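Local coordinates for putative ABC transporter, periplasmic binding protein, amino acid (Neisseria gonorrhoeae, PDB 2YLN) that probably captures L-cystine outside the inner membrane as the solute receptor of an amino-acid ABC transporter, closing its two lobes around the ligand, at residues 146-151 with 206-211; 67-72 with 211-216; 56-61 with 95-100. The protein carries 1 engineered substitution. All coordinates share one frame; numbering follows the deposited sequence. Where two conformers were deposited one is given.

Contact 1 of 3, residues 146-151 with 206-211; sequences AVLVAH and ATLNDE. With CYS (cysteine), chain C.
Leu148 holds CG anti to its backbone N (chi1 -173°) and Leu208 holds CG anti to its carbonyl carbon (chi1 -72°), which lets the CD1 of Leu148 meet the CD2 of Leu208 at 3.7 Å. They sit on one face of an antiparallel strand pair in the second lobe of a two-lobed, type II periplasmic binding fold. Val147 faces Asn209 and Val149 faces Thr207 as hydrogen-bonded pairs. The bond from Val149 N to Thr207 O, 2.9 Å, is almost straight at 174°.

On the other face, Val147 crosses Glu211 at about a right angle, with its CG1 3.7 Å from the CB of Glu211. Val149 packs its CB on the Thr207 methyl CG2, and Leu196 of helix 192-200 adds to this side. The OG1 of Thr207 is hydrogen-bonded to the carbonyl O of Ala168.

Asn209, in the last hydrogen-bonded pair, turns its amide into the cysteine pocket. Its OD1 takes the backbone N-H of Asp210 at 2.8 Å, from a donor tilted off the carbonyl plane, and is also hydrogen-bonded to the hydroxyl of Tyr67. With the amide oxygen held twice, ND2 donates to the O atom of the bound cysteine at 2.8 Å.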
ATOM      1  N   ALA A 146       0.308  -9.087   6.462  1.00  7.04           N
ATOM      2  CA  ALA A 146       0.700  -9.946   5.385  1.00  6.42           C
ATOM      3  C   ALA A 146       0.119 -11.368   5.496  1.00  6.77           C
ATOM      4  O   ALA A 146      -0.156 -11.896   6.593  1.00  6.91           O
ATOM      5  CB  ALA A 146       2.216 -10.051   5.311  1.00  8.33           C
ATOM      6  N   VAL A 147       0.066 -11.998   4.318  1.00  5.38           N
ATOM      7  CA  VAL A 147      -0.177 -13.407   4.175  1.00  5.38           C
ATOM      8  C   VAL A 147       0.793 -13.936   3.126  1.00  5.33           C
ATOM      9  O   VAL A 147       1.372 -13.187   2.317  1.00  5.68           O
ATOM     10  CB  VAL A 147      -1.631 -13.700   3.708  1.00  6.03           C
ATOM     11  CG1 VAL A 147      -2.615 -13.266   4.761  1.00  8.30           C
ATOM     12  CG2 VAL A 147      -1.969 -13.037   2.328  1.00  7.16           C
ATOM     13  N   LEU A 148       0.967 -15.261   3.173  1.00  5.24           N
ATOM     14  CA  LEU A 148       1.708 -16.025   2.154  1.00  5.67           C
ATOM     15  C   LEU A 148       0.746 -16.835   1.327  1.00  5.42           C
ATOM     16  O   LEU A 148      -0.110 -17.525   1.882  1.00  6.63           O
ATOM     17  CB  LEU A 148       2.728 -16.948   2.818  1.00  6.28           C
ATOM     18  CG  LEU A 148       3.697 -17.701   1.957  1.00  7.24           C
ATOM     19  CD1 LEU A 148       4.691 -16.737   1.263  1.00  7.91           C
ATOM     20  CD2 LEU A 148       4.447 -18.733   2.796  1.00  8.52           C
ATOM     21  N   VAL A 149       0.880 -16.749   0.022  1.00  5.78           N
ATOM     22  CA  VAL A 149       0.099 -17.473  -0.980  1.00  5.99           C
ATOM     23  C   VAL A 149       0.986 -18.509  -1.676  1.00  6.68           C
ATOM     24  O   VAL A 149       2.124 -18.214  -2.005  1.00  6.42           O
ATOM     25  CB  VAL A 149      -0.492 -16.518  -1.984  1.00  6.93           C
ATOM     26  CG1 VAL A 149      -1.243 -17.253  -3.067  1.00  8.76           C
ATOM     27  CG2 VAL A 149      -1.435 -15.496  -1.261  1.00  8.64           C
ATOM     28  N   ALA A 150       0.420 -19.697  -1.846  1.00  7.18           N
ATOM     29  CA  ALA A 150       1.105 -20.748  -2.616  1.00  8.48           C
ATOM     30  C   ALA A 150       0.057 -21.415  -3.471  1.00  8.41           C
ATOM     31  O   ALA A 150      -1.135 -21.165  -3.389  1.00  9.28           O
ATOM     32  CB  ALA A 150       1.817 -21.760  -1.686  1.00 10.38           C
ATOM     33  N   HIS A 151       0.495 -22.310  -4.359  1.00  8.87           N
ATOM     34  CA  HIS A 151      -0.427 -23.057  -5.169  1.00  9.96           C
ATOM     35  C   HIS A 151      -1.209 -24.044  -4.302  1.00 10.71           C
ATOM     36  O   HIS A 151      -0.682 -24.545  -3.317  1.00 12.14           O
ATOM     37  CB  HIS A 151       0.326 -23.818  -6.280  1.00 10.99           C
ATOM     38  CG  HIS A 151      -0.572 -24.241  -7.435  1.00 12.08           C
ATOM     39  ND1 HIS A 151      -1.395 -25.361  -7.385  1.00 14.48           N
ATOM     40  CD2 HIS A 151      -0.826 -23.629  -8.628  1.00 14.24           C
ATOM     41  CE1 HIS A 151      -2.061 -25.447  -8.519  1.00 16.27           C
ATOM     42  NE2 HIS A 151      -1.747 -24.432  -9.286  1.00 14.83           N
ATOM     43  N   ALA A 206       5.485 -19.057  -4.588  1.00  7.21           N
ATOM     44  CA  ALA A 206       4.942 -18.347  -3.447  1.00  6.90           C
ATOM     45  C   ALA A 206       4.992 -16.874  -3.661  1.00  6.08           C
ATOM     46  O   ALA A 206       5.751 -16.366  -4.454  1.00  6.42           O
ATOM     47  CB  ALA A 206       5.682 -18.716  -2.169  1.00  8.52           C
ATOM     48  N   THR A 207       4.207 -16.160  -2.839  1.00  5.52           N
ATOM     49  CA  THR A 207       4.309 -14.728  -2.720  1.00  5.46           C
ATOM     50  C   THR A 207       3.770 -14.275  -1.374  1.00  4.69           C
ATOM     51  O   THR A 207       2.786 -14.810  -0.895  1.00  5.37           O
ATOM     52  CB  THR A 207       3.623 -13.963  -3.870  1.00  5.71           C
ATOM     53  OG1 THR A 207       4.027 -12.596  -3.836  1.00  6.13           O
ATOM     54  CG2 THR A 207       2.098 -14.017  -3.792  1.00  6.49           C
ATOM     55  N   LEU A 208       4.372 -13.230  -0.836  1.00  5.10           N
ATOM     56  CA  LEU A 208       3.857 -12.490   0.310  1.00  4.56           C
ATOM     57  C   LEU A 208       3.129 -11.267  -0.172  1.00  4.87           C
ATOM     58  O   LEU A 208       3.612 -10.545  -1.060  1.00  4.97           O
ATOM     59  CB  LEU A 208       5.020 -12.038   1.195  1.00  5.36           C
ATOM     60  CG  LEU A 208       5.738 -13.118   1.994  1.00  6.35           C
ATOM     61  CD1 LEU A 208       7.069 -12.568   2.469  1.00  9.60           C
ATOM     62  CD2 LEU A 208       4.837 -13.529   3.190  1.00  8.97           C
ATOM     63  N   ASN A 209       1.939 -10.964   0.372  1.00  4.27           N
ATOM     64  CA  ASN A 209       1.306  -9.706   0.077  1.00  4.17           C
ATOM     65  C   ASN A 209       0.282  -9.436   1.174  1.00  4.54           C
ATOM     66  O   ASN A 209       0.245 -10.099   2.197  1.00  5.81           O
ATOM     67  CB  ASN A 209       0.738  -9.691  -1.330  1.00  4.50           C
ATOM     68  CG  ASN A 209       0.722  -8.315  -1.955  1.00  4.47           C
ATOM     69  OD1 ASN A 209      -0.053  -7.415  -1.562  1.00  5.11           O
ATOM     70  ND2 ASN A 209       1.595  -8.111  -2.943  1.00  5.37           N
ATOM     71  N   ASP A 210      -0.526  -8.412   0.981  1.00  4.15           N
ATOM     72  CA  ASP A 210      -1.499  -8.003   1.936  1.00  4.48           C
ATOM     73  C   ASP A 210      -2.706  -8.915   1.976  1.00  4.02           C
ATOM     74  O   ASP A 210      -3.246  -9.275   0.936  1.00  4.65           O
ATOM     75  CB  ASP A 210      -1.964  -6.559   1.543  1.00  4.46           C
ATOM     76  CG  ASP A 210      -3.037  -6.092   2.508  1.00  5.38           C
ATOM     77  OD1 ASP A 210      -2.653  -5.651   3.623  1.00  5.84           O
ATOM     78  OD2 ASP A 210      -4.229  -6.193   2.157  1.00  5.76           O
ATOM     79  N   GLU A 211      -3.201  -9.197   3.176  0.70  4.92           N
ATOM     80  CA  GLU A 211      -4.360 -10.076   3.330  0.70  5.63           C
ATOM     81  C   GLU A 211      -5.569  -9.623   2.542  0.70  5.21           C
ATOM     82  O   GLU A 211      -6.288 -10.415   1.922  0.70  5.46           O
ATOM     83  CB  GLU A 211      -4.729 -10.213   4.802  0.70  6.71           C
ATOM     84  CG  GLU A 211      -5.875 -11.175   5.019  0.70  8.90           C
ATOM     85  CD  GLU A 211      -6.653 -10.972   6.313  0.70 10.01           C
ATOM     86  OE1 GLU A 211      -6.637  -9.846   6.873  0.70 15.94           O
ATOM     87  OE2 GLU A 211      -7.269 -11.888   6.783  0.70 16.39           O
TER
HETATM   88  N   CYS C 600       1.207  -3.450  -5.069  0.80  4.38           N
HETATM   89  CA  CYS C 600       2.652  -3.785  -5.071  0.80  3.93           C
HETATM   90  C   CYS C 600       2.782  -5.298  -4.825  0.80  5.08           C
HETATM   91  O   CYS C 600       1.719  -5.962  -4.716  0.80  4.72           O
HETATM   92  CB  CYS C 600       3.363  -3.022  -3.986  0.80  4.87           C
HETATM   93  SG  CYS C 600       2.765  -3.517  -2.311  0.80  5.50           S
HETATM   94  OXT CYS C 600       3.921  -5.720  -4.769  0.80  7.44           O

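Contact 2 of 3, residues 67-72 with 211-216. With CYS (cysteine), chain C.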
ATOM      1  N   TYR A  67      -3.362  -1.760  -8.145  1.00  5.16           N
ATOM      2  CA  TYR A  67      -3.328  -2.551  -6.904  1.00  4.78           C
ATOM      3  C   TYR A  67      -4.697  -2.513  -6.233  1.00  4.57           C
ATOM      4  O   TYR A  67      -4.873  -1.793  -5.230  1.00  4.86           O
ATOM      5  CB  TYR A  67      -2.212  -2.082  -6.021  1.00  4.51           C
ATOM      6  CG  TYR A  67      -1.949  -2.835  -4.751  1.00  4.20           C
ATOM      7  CD1 TYR A  67      -1.980  -4.223  -4.668  1.00  4.49           C
ATOM      8  CD2 TYR A  67      -1.581  -2.145  -3.623  1.00  4.29           C
ATOM      9  CE1 TYR A  67      -1.630  -4.888  -3.543  1.00  4.75           C
ATOM     10  CE2 TYR A  67      -1.186  -2.808  -2.453  1.00  4.51           C
ATOM     11  CZ  TYR A  67      -1.171  -4.208  -2.446  1.00  4.18           C
ATOM     12  OH  TYR A  67      -0.726  -4.832  -1.291  1.00  5.17           O
ATOM     13  N   ALA A  68      -5.656  -3.249  -6.739  1.00  5.66           N
ATOM     14  CA  ALA A  68      -6.989  -3.319  -6.158  1.00  5.49           C
ATOM     15  C   ALA A  68      -6.888  -4.029  -4.810  1.00  5.11           C
ATOM     16  O   ALA A  68      -6.132  -4.977  -4.658  1.00  6.21           O
ATOM     17  CB  ALA A  68      -7.955  -3.988  -7.061  1.00  7.31           C
ATOM     18  N   PRO A  69      -7.692  -3.639  -3.799  1.00  4.88           N
ATOM     19  CA  PRO A  69      -8.743  -2.607  -3.814  1.00  5.65           C
ATOM     20  C   PRO A  69      -8.253  -1.255  -3.263  1.00  4.90           C
ATOM     21  O   PRO A  69      -9.052  -0.413  -2.881  1.00  5.57           O
ATOM     22  CB  PRO A  69      -9.817  -3.210  -2.911  1.00  7.72           C
ATOM     23  CG  PRO A  69      -8.993  -3.857  -1.861  1.00  8.64           C
ATOM     24  CD  PRO A  69      -7.812  -4.449  -2.590  1.00  6.31           C
ATOM     25  N   PHE A  70      -6.936  -1.055  -3.237  1.00  4.05           N
ATOM     26  CA  PHE A  70      -6.314   0.115  -2.618  1.00  4.21           C
ATOM     27  C   PHE A  70      -6.156   1.286  -3.586  1.00  4.34           C
ATOM     28  O   PHE A  70      -6.284   2.456  -3.158  1.00  4.40           O
ATOM     29  CB  PHE A  70      -4.950  -0.277  -2.024  1.00  3.82           C
ATOM     30  CG  PHE A  70      -5.060  -1.284  -0.939  1.00  4.24           C
ATOM     31  CD1 PHE A  70      -5.673  -1.020   0.288  1.00  4.23           C
ATOM     32  CD2 PHE A  70      -4.533  -2.581  -1.029  1.00  5.08           C
ATOM     33  CE1 PHE A  70      -5.720  -1.917   1.304  1.00  4.86           C
ATOM     34  CE2 PHE A  70      -4.562  -3.488   0.021  1.00  5.41           C
ATOM     35  CZ  PHE A  70      -5.138  -3.146   1.216  1.00  5.48           C
ATOM     36  N   THR A  71      -5.739   1.023  -4.828  1.00  4.63           N
ATOM     37  CA  THR A  71      -5.388   2.087  -5.760  1.00  4.29           C
ATOM     38  C   THR A  71      -5.444   1.426  -7.142  1.00  4.83           C
ATOM     39  O   THR A  71      -4.554   0.634  -7.491  1.00  5.97           O
ATOM     40  CB  THR A  71      -4.024   2.675  -5.425  1.00  4.55           C
ATOM     41  OG1 THR A  71      -3.643   3.528  -6.526  1.00  4.82           O
ATOM     42  CG2 THR A  71      -2.935   1.715  -5.156  1.00  6.08           C
ATOM     43  N   TYR A  72      -6.539   1.689  -7.865  1.00  4.80           N
ATOM     44  CA  TYR A  72      -6.787   0.954  -9.114  1.00  6.28           C
ATOM     45  C   TYR A  72      -7.736   1.722  -9.979  1.00  5.76           C
ATOM     46  O   TYR A  72      -8.329   2.681  -9.536  1.00  6.90           O
ATOM     47  CB  TYR A  72      -7.358  -0.480  -8.775  1.00  6.69           C
ATOM     48  CG  TYR A  72      -8.755  -0.514  -8.221  1.00  6.29           C
ATOM     49  CD1 TYR A  72      -8.971  -0.276  -6.889  1.00  5.91           C
ATOM     50  CD2 TYR A  72      -9.815  -0.726  -9.034  1.00  7.87           C
ATOM     51  CE1 TYR A  72     -10.258  -0.311  -6.378  1.00  6.96           C
ATOM     52  CE2 TYR A  72     -11.115  -0.707  -8.543  1.00  8.77           C
ATOM     53  CZ  TYR A  72     -11.336  -0.458  -7.209  1.00  7.52           C
ATOM     54  OH  TYR A  72     -12.621  -0.486  -6.657  1.00 10.58           O
ATOM     55  N   GLU A 211      -3.201  -9.197   3.176  0.70  4.92           N
ATOM     56  CA  GLU A 211      -4.360 -10.076   3.330  0.70  5.63           C
ATOM     57  C   GLU A 211      -5.569  -9.623   2.542  0.70  5.21           C
ATOM     58  O   GLU A 211      -6.288 -10.415   1.922  0.70  5.46           O
ATOM     59  CB  GLU A 211      -4.729 -10.213   4.802  0.70  6.71           C
ATOM     60  CG  GLU A 211      -5.875 -11.175   5.019  0.70  8.90           C
ATOM     61  CD  GLU A 211      -6.653 -10.972   6.313  0.70 10.01           C
ATOM     62  OE1 GLU A 211      -6.637  -9.846   6.873  0.70 15.94           O
ATOM     63  OE2 GLU A 211      -7.269 -11.888   6.783  0.70 16.39           O
ATOM     64  N   LEU A 212      -5.886  -8.323   2.678  1.00  5.82           N
ATOM     65  CA  LEU A 212      -7.088  -7.802   2.020  1.00  5.42           C
ATOM     66  C   LEU A 212      -6.960  -7.765   0.502  1.00  5.06           C
ATOM     67  O   LEU A 212      -7.948  -8.026  -0.203  1.00  6.22           O
ATOM     68  CB  LEU A 212      -7.425  -6.415   2.572  1.00  6.33           C
ATOM     69  CG  LEU A 212      -7.633  -6.391   4.102  1.00  8.78           C
ATOM     70  CD1 LEU A 212      -7.786  -4.985   4.579  1.00 10.03           C
ATOM     71  CD2 LEU A 212      -8.843  -7.200   4.509  1.00 13.27           C
ATOM     72  N   ALA A 213      -5.753  -7.433  -0.006  1.00  5.01           N
ATOM     73  CA  ALA A 213      -5.564  -7.465  -1.467  1.00  5.11           C
ATOM     74  C   ALA A 213      -5.698  -8.882  -1.996  1.00  5.30           C
ATOM     75  O   ALA A 213      -6.280  -9.121  -3.063  1.00  5.93           O
ATOM     76  CB  ALA A 213      -4.222  -6.875  -1.853  1.00  5.98           C
ATOM     77  N   VAL A 214      -5.178  -9.855  -1.279  1.00  5.01           N
ATOM     78  CA  VAL A 214      -5.284 -11.260  -1.689  1.00  5.49           C
ATOM     79  C   VAL A 214      -6.746 -11.734  -1.624  1.00  5.69           C
ATOM     80  O   VAL A 214      -7.232 -12.334  -2.571  1.00  6.29           O
ATOM     81  CB  VAL A 214      -4.349 -12.158  -0.864  1.00  5.25           C
ATOM     82  CG1 VAL A 214      -4.646 -13.616  -1.171  1.00  6.47           C
ATOM     83  CG2 VAL A 214      -2.890 -11.813  -1.149  1.00  5.57           C
ATOM     84  N   LEU A 215      -7.435 -11.397  -0.511  1.00  5.96           N
ATOM     85  CA  LEU A 215      -8.828 -11.768  -0.434  1.00  6.94           C
ATOM     86  C   LEU A 215      -9.647 -11.156  -1.549  1.00  6.85           C
ATOM     87  O   LEU A 215     -10.553 -11.817  -2.127  1.00  8.38           O
ATOM     88  CB  LEU A 215      -9.400 -11.408   0.939  1.00  7.12           C
ATOM     89  CG  LEU A 215      -8.886 -12.216   2.092  1.00  8.70           C
ATOM     90  CD1 LEU A 215      -9.398 -11.632   3.409  1.00 11.56           C
ATOM     91  CD2 LEU A 215      -9.252 -13.702   2.011  1.00 13.35           C
ATOM     92  N   ASP A 216      -9.374  -9.907  -1.912  1.00  6.53           N
ATOM     93  CA  ASP A 216     -10.092  -9.220  -3.019  1.00  7.08           C
ATOM     94  C   ASP A 216      -9.868  -9.976  -4.322  1.00  6.89           C
ATOM     95  O   ASP A 216     -10.807 -10.235  -5.083  1.00  7.75           O
ATOM     96  CB  ASP A 216      -9.650  -7.773  -3.115  1.00  6.44           C
ATOM     97  CG  ASP A 216     -10.591  -6.961  -4.001  1.00  8.58           C
ATOM     98  OD1 ASP A 216     -11.739  -6.735  -3.553  1.00 11.68           O
ATOM     99  OD2 ASP A 216     -10.163  -6.586  -5.076  1.00 11.75           O
TER
HETATM  100  N   CYS C 600       1.207  -3.450  -5.069  0.80  4.38           N
HETATM  101  CA  CYS C 600       2.652  -3.785  -5.071  0.80  3.93           C
HETATM  102  C   CYS C 600       2.782  -5.298  -4.825  0.80  5.08           C
HETATM  103  O   CYS C 600       1.719  -5.962  -4.716  0.80  4.72           O
HETATM  104  CB  CYS C 600       3.363  -3.022  -3.986  0.80  4.87           C
HETATM  105  SG  CYS C 600       2.765  -3.517  -2.311  0.80  5.50           S
HETATM  106  OXT CYS C 600       3.921  -5.720  -4.769  0.80  7.44           O
HETATM  107  O   HOH W   1      -5.967  -7.602  -5.354  1.00  8.24           O
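The carbonyl O of Tyr67 is gripped by two backbone donors, Phe70 N and Thr71 N, each at 3.0 Å, in a classic beta bulge that presents the rings of Tyr67 and Phe70 to Ala213. The bulged loop belongs to the first lobe of this type II binding fold and helix 211-216 to the second, so the contact spans the cleft of the closed receptor.

Ala213 sets its methyl against both rings: CB is 3.7 Å from CE1 of Tyr67 and 3.9 Å from CE2 of Phe70, oblique to each. The rings are not stacked flat: CD2 of Phe70 sits over the outer part of one face of Tyr67. The opposite face of Tyr67 carries the ligand, with the amino N of the bound cysteine 3.1 Å above the plane and over the ring centre. The ring reaches this place because Tyr67 extends CG anti to its backbone N (chi1 -175°).

Pro69, preceded by a cis peptide bond, points toward the helix. It slides past Asp216 in the opposite direction, its CD 3.8 Å from the CB of Asp216, while Phe276 of helix 267-276 touches the proline too. Leu212 adds its CB near CZ of Phe70.

No direct hydrogen bond joins the two segments; a water does it instead. It donates one hydrogen to Ala68 O at 2.7 Å and the other to Ala213 O at 2.8 Å.

Contact 3 of 3, residues 56-61 with 95-100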
ATOM      1  N   LYS A  56      -3.365  26.946   0.069  1.00  8.57           N
ATOM      2  CA  LYS A  56      -4.400  26.352  -0.786  1.00  7.28           C
ATOM      3  C   LYS A  56      -3.922  26.246  -2.241  1.00  7.79           C
ATOM      4  O   LYS A  56      -4.549  26.684  -3.185  1.00  9.20           O
ATOM      5  CB  LYS A  56      -5.727  27.061  -0.708  1.00 10.25           C
ATOM      6  CG  LYS A  56      -6.084  27.360   0.731  1.00 12.16           C
ATOM      7  CD  LYS A  56      -6.208  26.107   1.638  1.00 13.68           C
ATOM      8  CE  LYS A  56      -6.573  26.527   3.033  1.00 18.66           C
ATOM      9  NZ  LYS A  56      -6.332  25.457   3.908  1.00 27.59           N
ATOM     10  N   GLY A  57      -2.803  25.564  -2.400  1.00  8.52           N
ATOM     11  CA  GLY A  57      -2.212  25.188  -3.714  1.00  8.11           C
ATOM     12  C   GLY A  57      -2.455  23.732  -4.046  1.00  7.21           C
ATOM     13  O   GLY A  57      -3.502  23.160  -3.722  1.00  8.88           O
ATOM     14  N   THR A  58      -1.508  23.139  -4.725  1.00  6.86           N
ATOM     15  CA  THR A  58      -1.629  21.792  -5.292  1.00  7.45           C
ATOM     16  C   THR A  58      -0.606  20.860  -4.638  1.00  5.86           C
ATOM     17  O   THR A  58       0.548  21.266  -4.469  1.00  7.82           O
ATOM     18  CB  THR A  58      -1.396  21.855  -6.844  1.00  7.16           C
ATOM     19  OG1 THR A  58      -2.332  22.776  -7.416  1.00  9.00           O
ATOM     20  CG2 THR A  58      -1.586  20.503  -7.461  1.00  9.48           C
ATOM     21  N   VAL A  59      -1.042  19.663  -4.328  1.00  6.54           N
ATOM     22  CA  VAL A  59      -0.229  18.611  -3.708  1.00  6.67           C
ATOM     23  C   VAL A  59      -0.207  17.411  -4.680  1.00  6.13           C
ATOM     24  O   VAL A  59      -1.247  17.018  -5.175  1.00  7.06           O
ATOM     25  CB  VAL A  59      -0.734  18.242  -2.343  1.00  6.94           C
ATOM     26  CG1 VAL A  59      -0.039  17.045  -1.713  1.00  9.04           C
ATOM     27  CG2 VAL A  59      -0.653  19.448  -1.395  1.00  8.43           C
ATOM     28  N   THR A  60       0.966  16.809  -4.907  1.00  5.79           N
ATOM     29  CA  THR A  60       1.095  15.646  -5.748  1.00  5.10           C
ATOM     30  C   THR A  60       1.270  14.392  -4.908  1.00  5.28           C
ATOM     31  O   THR A  60       1.980  14.396  -3.879  1.00  5.40           O
ATOM     32  CB  THR A  60       2.251  15.828  -6.725  1.00  7.20           C
ATOM     33  OG1 THR A  60       3.444  16.026  -5.991  1.00  8.17           O
ATOM     34  CG2 THR A  60       1.977  16.978  -7.698  1.00 10.67           C
ATOM     35  N   VAL A  61       0.633  13.306  -5.349  1.00  4.95           N
ATOM     36  CA  VAL A  61       0.552  12.065  -4.596  1.00  4.68           C
ATOM     37  C   VAL A  61       0.984  10.913  -5.459  1.00  4.54           C
ATOM     38  O   VAL A  61       0.347  10.654  -6.487  1.00  6.00           O
ATOM     39  CB  VAL A  61      -0.844  11.831  -4.018  1.00  5.22           C
ATOM     40  CG1 VAL A  61      -0.920  10.508  -3.256  1.00  6.19           C
ATOM     41  CG2 VAL A  61      -1.269  13.014  -3.173  1.00  8.27           C
ATOM     42  N   GLY A  95      -8.404  21.689   1.763  1.00 10.32           N
ATOM     43  CA  GLY A  95      -8.611  22.734   0.736  1.00 11.20           C
ATOM     44  C   GLY A  95      -7.536  22.827  -0.326  1.00 10.91           C
ATOM     45  O   GLY A  95      -7.356  23.912  -0.916  1.00 13.17           O
ATOM     46  N   VAL A  96      -6.846  21.715  -0.625  1.00  9.57           N
ATOM     47  CA  VAL A  96      -5.825  21.689  -1.653  1.00  9.02           C
ATOM     48  C   VAL A  96      -6.344  20.942  -2.887  1.00  8.38           C
ATOM     49  O   VAL A  96      -7.167  20.044  -2.763  1.00 10.00           O
ATOM     50  CB  VAL A  96      -4.504  21.078  -1.171  1.00  8.96           C
ATOM     51  CG1 VAL A  96      -3.910  21.930  -0.014  1.00 11.49           C
ATOM     52  CG2 VAL A  96      -4.666  19.655  -0.744  1.00  9.99           C
ATOM     53  N   LYS A  97      -5.784  21.287  -4.021  0.50  8.16           N
ATOM     54  CA  LYS A  97      -5.897  20.504  -5.229  0.50  7.71           C
ATOM     55  C   LYS A  97      -4.980  19.297  -5.076  0.50  6.49           C
ATOM     56  O   LYS A  97      -3.878  19.470  -4.577  0.50  6.61           O
ATOM     57  CB  LYS A  97      -5.512  21.370  -6.428  0.50  8.21           C
ATOM     58  CG  LYS A  97      -5.668  20.724  -7.831  0.50  9.51           C
ATOM     59  CD  LYS A  97      -5.505  21.749  -8.951  0.50 11.92           C
ATOM     60  CE  LYS A  97      -5.666  21.113 -10.337  0.50 14.37           C
ATOM     61  NZ  LYS A  97      -7.053  20.608 -10.417  0.50 18.13           N
ATOM     62  N   VAL A  98      -5.442  18.134  -5.464  1.00  8.61           N
ATOM     63  CA  VAL A  98      -4.612  16.930  -5.488  1.00  7.53           C
ATOM     64  C   VAL A  98      -4.444  16.393  -6.852  1.00  6.67           C
ATOM     65  O   VAL A  98      -5.408  16.311  -7.621  1.00  9.30           O
ATOM     66  CB  VAL A  98      -5.123  15.895  -4.501  1.00 10.14           C
ATOM     67  CG1 VAL A  98      -6.493  15.383  -4.819  1.00 12.91           C
ATOM     68  CG2 VAL A  98      -4.206  14.784  -4.321  1.00 12.22           C
ATOM     69  N   GLU A  99      -3.231  15.967  -7.176  1.00  6.17           N
ATOM     70  CA  GLU A  99      -2.892  15.311  -8.447  1.00  6.12           C
ATOM     71  C   GLU A  99      -2.210  13.961  -8.108  1.00  5.66           C
ATOM     72  O   GLU A  99      -1.253  13.967  -7.346  1.00  7.97           O
ATOM     73  CB  GLU A  99      -1.980  16.155  -9.276  1.00  6.63           C
ATOM     74  CG  GLU A  99      -2.626  17.420  -9.827  1.00  9.58           C
ATOM     75  CD  GLU A  99      -3.626  17.149 -10.835  1.00 14.98           C
ATOM     76  OE1 GLU A  99      -3.384  16.376 -11.726  1.00 22.52           O
ATOM     77  OE2 GLU A  99      -4.623  17.916 -10.863  1.00 21.23           O
ATOM     78  N   PHE A 100      -2.692  12.889  -8.700  1.00  5.21           N
ATOM     79  CA  PHE A 100      -2.089  11.585  -8.515  1.00  5.20           C
ATOM     80  C   PHE A 100      -1.137  11.271  -9.652  1.00  6.10           C
ATOM     81  O   PHE A 100      -1.474  11.412 -10.830  1.00  8.45           O
ATOM     82  CB  PHE A 100      -3.183  10.521  -8.454  1.00  5.99           C
ATOM     83  CG  PHE A 100      -4.037  10.628  -7.242  1.00  6.14           C
ATOM     84  CD1 PHE A 100      -3.656  10.119  -6.019  1.00  5.75           C
ATOM     85  CD2 PHE A 100      -5.280  11.267  -7.290  1.00  7.40           C
ATOM     86  CE1 PHE A 100      -4.452  10.202  -4.906  1.00  6.77           C
ATOM     87  CE2 PHE A 100      -6.072  11.431  -6.170  1.00  8.26           C
ATOM     88  CZ  PHE A 100      -5.672  10.875  -4.967  1.00  7.46           C
TER
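Val61 is wedged against two side chains of the neighbouring strand. Its CG2 meets the CG2 of Val98 at 3.6 Å, the two side chains crossing obliquely. Its CB and CG1 lie alongside Phe100, both near CD1 of the ring, with CB at 3.9 Å; the approach is oblique to the ring plane. Val61 keeps CG1 anti to its backbone N (chi1 179°), which leaves CG2 on the Val98 side. The same CG2 of Val98 also rests over the rim of one face of the Phe100 ring, so three side chains close on one another.

Val59 lies on this face as well, its CG2 4.1 Å from the CG2 of Val96. Helix 82-94 packs here, touching Val61, Val96, Val98 and Phe100. It joins strand 58-63 to strand 97-102 in a beta-alpha-beta crossover, with three short strands on the way from the first strand to the helix. The two strands run parallel, their short axes 25° apart. Each follows a helix that ends in a Schellman motif, at Lys56 and at Gly95, and there the CB of Lys56 sits 3.6 Å from the O of Gly95.

Glu99 and Lys97 each bridge two residues of the partner strand in the parallel pattern; in Glu99, N donates to Val59 O at 3.0 Å and O accepts from Val61 N at 2.8 Å. The Glu99 side chain belongs to the other face, beside Thr58 and Lys97. Its CG lies anti to the carbonyl carbon (chi1 -69°) and touches the Thr58 methyl CG2 at 4.0 Å. Thr58 turns its OG1 to Lys97, 3.6 Å from the CB of that residue.

Contacts 1 and 2 meet at the ligand. Their centres are 12 Å apart, they share Glu211, and strand 206-210 runs straight into helix 211-220. Across the cleft, Asn209 OD1 of contact 1 and Tyr67 OH of contact 2 lie 2.7 Å apart in a probable hydrogen bond, and Asp210 OD2 packs 3.3 Å from Phe70 CZ. Both contacts touch the same bound cysteine. Contact 3 stands well away, its centre 25 Å from that of contact 2 and 34 Å from that of contact 1; the Val61 side chain is about 13 Å from a bound cysteine.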